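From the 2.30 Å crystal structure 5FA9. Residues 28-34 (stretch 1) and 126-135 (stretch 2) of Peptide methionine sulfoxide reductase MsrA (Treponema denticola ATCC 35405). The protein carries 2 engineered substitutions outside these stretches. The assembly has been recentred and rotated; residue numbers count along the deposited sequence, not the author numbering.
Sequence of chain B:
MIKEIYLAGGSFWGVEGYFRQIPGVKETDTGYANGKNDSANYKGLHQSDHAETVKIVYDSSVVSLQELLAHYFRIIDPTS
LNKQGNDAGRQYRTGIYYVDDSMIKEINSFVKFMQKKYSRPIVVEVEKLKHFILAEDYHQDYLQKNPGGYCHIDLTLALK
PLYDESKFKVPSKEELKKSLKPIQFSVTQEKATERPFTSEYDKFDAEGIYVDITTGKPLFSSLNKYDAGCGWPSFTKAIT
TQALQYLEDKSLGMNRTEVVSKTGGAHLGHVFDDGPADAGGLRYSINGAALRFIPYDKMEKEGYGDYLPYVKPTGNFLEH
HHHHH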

# COMPACT_ATOMS: atom_id res chain seq x y z
N THR B 28 -4.17 8.01 -6.64
CA THR B 28 -3.35 8.50 -7.74
C THR B 28 -2.76 9.86 -7.41
O THR B 28 -3.42 10.70 -6.80
CB THR B 28 -4.16 8.60 -9.05
OG1 THR B 28 -5.30 9.44 -8.85
CG2 THR B 28 -4.62 7.23 -9.51
N ASP B 29 -1.52 10.08 -7.82
CA ASP B 29 -0.85 11.36 -7.62
C ASP B 29 0.01 11.71 -8.82
O ASP B 29 0.77 10.88 -9.32
CB ASP B 29 0.01 11.34 -6.35
CG ASP B 29 -0.78 11.01 -5.11
OD1 ASP B 29 -1.62 11.84 -4.70
OD2 ASP B 29 -0.57 9.92 -4.54
N THR B 30 -0.10 12.95 -9.29
CA THR B 30 0.70 13.42 -10.41
C THR B 30 2.00 14.04 -9.91
O THR B 30 2.03 14.67 -8.85
CB THR B 30 -0.06 14.45 -11.26
OG1 THR B 30 -0.47 15.55 -10.44
CG2 THR B 30 -1.28 13.81 -11.89
N GLY B 31 3.08 13.85 -10.66
CA GLY B 31 4.37 14.36 -10.26
C GLY B 31 5.44 14.27 -11.33
O GLY B 31 5.16 13.99 -12.50
N TYR B 32 6.68 14.52 -10.93
CA TYR B 32 7.81 14.55 -11.85
C TYR B 32 8.90 13.58 -11.39
O TYR B 32 9.43 13.70 -10.29
CB TYR B 32 8.37 15.97 -11.95
CG TYR B 32 7.30 17.03 -12.08
CD1 TYR B 32 6.74 17.34 -13.32
CD2 TYR B 32 6.83 17.72 -10.97
CE1 TYR B 32 5.76 18.30 -13.44
CE2 TYR B 32 5.85 18.68 -11.08
CZ TYR B 32 5.32 18.97 -12.32
OH TYR B 32 4.34 19.93 -12.44
N ALA B 33 9.22 12.61 -12.25
CA ALA B 33 10.11 11.52 -11.86
C ALA B 33 11.46 11.54 -12.58
O ALA B 33 11.53 11.86 -13.77
CB ALA B 33 9.43 10.19 -12.09
N ASN B 34 12.51 11.20 -11.85
CA ASN B 34 13.87 11.09 -12.38
C ASN B 34 14.33 12.32 -13.16
O ASN B 34 15.24 13.03 -12.72
CB ASN B 34 13.98 9.85 -13.28
CG ASN B 34 13.99 8.56 -12.48
OD1 ASN B 34 13.59 8.52 -11.32
ND2 ASN B 34 14.47 7.48 -13.11
N VAL B 126 12.57 1.49 -18.66
CA VAL B 126 12.28 0.82 -17.40
C VAL B 126 13.43 1.04 -16.43
O VAL B 126 14.51 0.47 -16.59
CB VAL B 126 12.04 -0.69 -17.60
CG1 VAL B 126 11.83 -1.37 -16.26
CG2 VAL B 126 10.86 -0.92 -18.52
N GLU B 127 13.20 1.87 -15.43
CA GLU B 127 14.23 2.23 -14.46
C GLU B 127 13.68 2.18 -13.05
O GLU B 127 12.47 2.30 -12.84
CB GLU B 127 14.78 3.62 -14.75
CG GLU B 127 15.28 3.85 -16.16
CD GLU B 127 15.73 5.28 -16.39
OE1 GLU B 127 15.48 6.13 -15.51
OE2 GLU B 127 16.34 5.56 -17.45
N LYS B 128 14.57 1.99 -12.08
CA LYS B 128 14.18 2.15 -10.69
C LYS B 128 13.91 3.63 -10.43
O LYS B 128 14.71 4.49 -10.79
CB LYS B 128 15.26 1.63 -9.75
CG LYS B 128 14.85 1.61 -8.28
CD LYS B 128 16.07 1.48 -7.37
CE LYS B 128 15.66 1.45 -5.91
NZ LYS B 128 14.77 0.29 -5.60
N LEU B 129 12.76 3.92 -9.82
CA LEU B 129 12.43 5.28 -9.44
C LEU B 129 13.47 5.79 -8.46
O LEU B 129 13.75 5.14 -7.45
CB LEU B 129 11.03 5.34 -8.82
CG LEU B 129 10.51 6.75 -8.55
CD1 LEU B 129 10.30 7.50 -9.85
CD2 LEU B 129 9.23 6.69 -7.73
N LYS B 130 14.06 6.95 -8.74
CA LYS B 130 15.11 7.44 -7.88
C LYS B 130 14.68 8.76 -7.23
O LYS B 130 15.08 9.07 -6.11
CB LYS B 130 16.41 7.61 -8.67
CG LYS B 130 17.62 7.21 -7.87
CD LYS B 130 17.61 5.69 -7.71
CE LYS B 130 18.46 5.20 -6.54
NZ LYS B 130 18.25 3.75 -6.26
N HIS B 131 13.85 9.52 -7.94
CA HIS B 131 13.18 10.69 -7.37
C HIS B 131 11.79 10.86 -7.95
O HIS B 131 11.56 10.60 -9.14
CB HIS B 131 13.99 11.96 -7.62
CG HIS B 131 15.29 12.02 -6.88
ND1 HIS B 131 15.52 11.32 -5.72
CD2 HIS B 131 16.43 12.71 -7.14
CE1 HIS B 131 16.75 11.56 -5.29
NE2 HIS B 131 17.32 12.40 -6.13
N PHE B 132 10.86 11.31 -7.12
CA PHE B 132 9.50 11.64 -7.56
C PHE B 132 9.00 12.88 -6.84
O PHE B 132 8.67 12.82 -5.65
CB PHE B 132 8.56 10.46 -7.31
CG PHE B 132 7.13 10.73 -7.71
CD1 PHE B 132 6.72 10.58 -9.02
CD2 PHE B 132 6.20 11.11 -6.76
CE1 PHE B 132 5.41 10.83 -9.39
CE2 PHE B 132 4.89 11.36 -7.12
CZ PHE B 132 4.49 11.22 -8.43
N ILE B 133 8.94 13.99 -7.55
CA ILE B 133 8.53 15.26 -6.96
C ILE B 133 7.03 15.48 -7.15
O ILE B 133 6.56 15.63 -8.27
CB ILE B 133 9.31 16.44 -7.57
CG1 ILE B 133 10.81 16.27 -7.31
CG2 ILE B 133 8.81 17.76 -7.00
CD1 ILE B 133 11.68 17.20 -8.12
N LEU B 134 6.30 15.50 -6.04
CA LEU B 134 4.86 15.68 -6.06
C LEU B 134 4.46 17.02 -6.67
O LEU B 134 4.97 18.07 -6.26
CB LEU B 134 4.29 15.55 -4.64
CG LEU B 134 2.77 15.40 -4.51
CD1 LEU B 134 2.29 14.14 -5.21
CD2 LEU B 134 2.36 15.39 -3.04
N ALA B 135 3.55 16.98 -7.64
CA ALA B 135 3.08 18.19 -8.29
C ALA B 135 2.14 18.97 -7.36
O ALA B 135 1.66 18.44 -6.36
CB ALA B 135 2.37 17.86 -9.59

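Strand 28-33 runs antiparallel to the short strand 132-134, and the backbone supplies the basic join. Tyr-32 and Ile-133 form a hydrogen-bonded pair, Tyr-32 N to Ile-133 O at 2.9 Å and Ile-133 N to Tyr-32 O at 2.8 Å. The ladder continues at both ends: Ala-135 N donates to Thr-30 O (3.0 Å), and Asn-34 N to His-131 O (2.9 Å).

Side chains then fill the two faces of the sheet. On one, Phe-132 takes chi1 t (178°), which brings its ring back across the neighbouring strand, so that CZ lies 3.6 Å from Gly-31 CA. Glycine suits this place exactly: a CB there would point toward stretch 2, falling 2.5 Å from Phe-132 CZ and 2.8 Å from Ile-133 O, both clashes. Ala-33 shares this face, its small methyl group leaving room for two larger neighbours; CB packs 3.6 Å from Leu-129 CD1 and 4.1 Å from Phe-132 CD1, at the edge of the phenylalanine ring. All three of these apolar residues are buried.

Tyr-32 and Ile-133 occupy the opposite face. With chi1 m (-44°) and chi2 -84°, the tyrosine ring reaches Ala-135, its CE2 3.9 Å from the alanine CB, a compact apolar partner. Leu-134 starts away from stretch 1, but its t, p conformation (-167°, 61°), close to that of Leu-129 (-172°, 65°), turns its end back, placing CD1 3.8 Å from Asp-29 CB.

Asn-34 fastens the far end. Its CB leaves sideways, but chi1 m (-73°) brings the amide at its end nearer to stretch 2, where its two functions are both used: OD1 accepts from Lys-130 N (3.1 Å), while ND2 donates to Glu-127 OE1 (2.9 Å). Glu-127, extended at chi2 (t), reaches out to meet it. An amide suits this position because it can accept and donate at once.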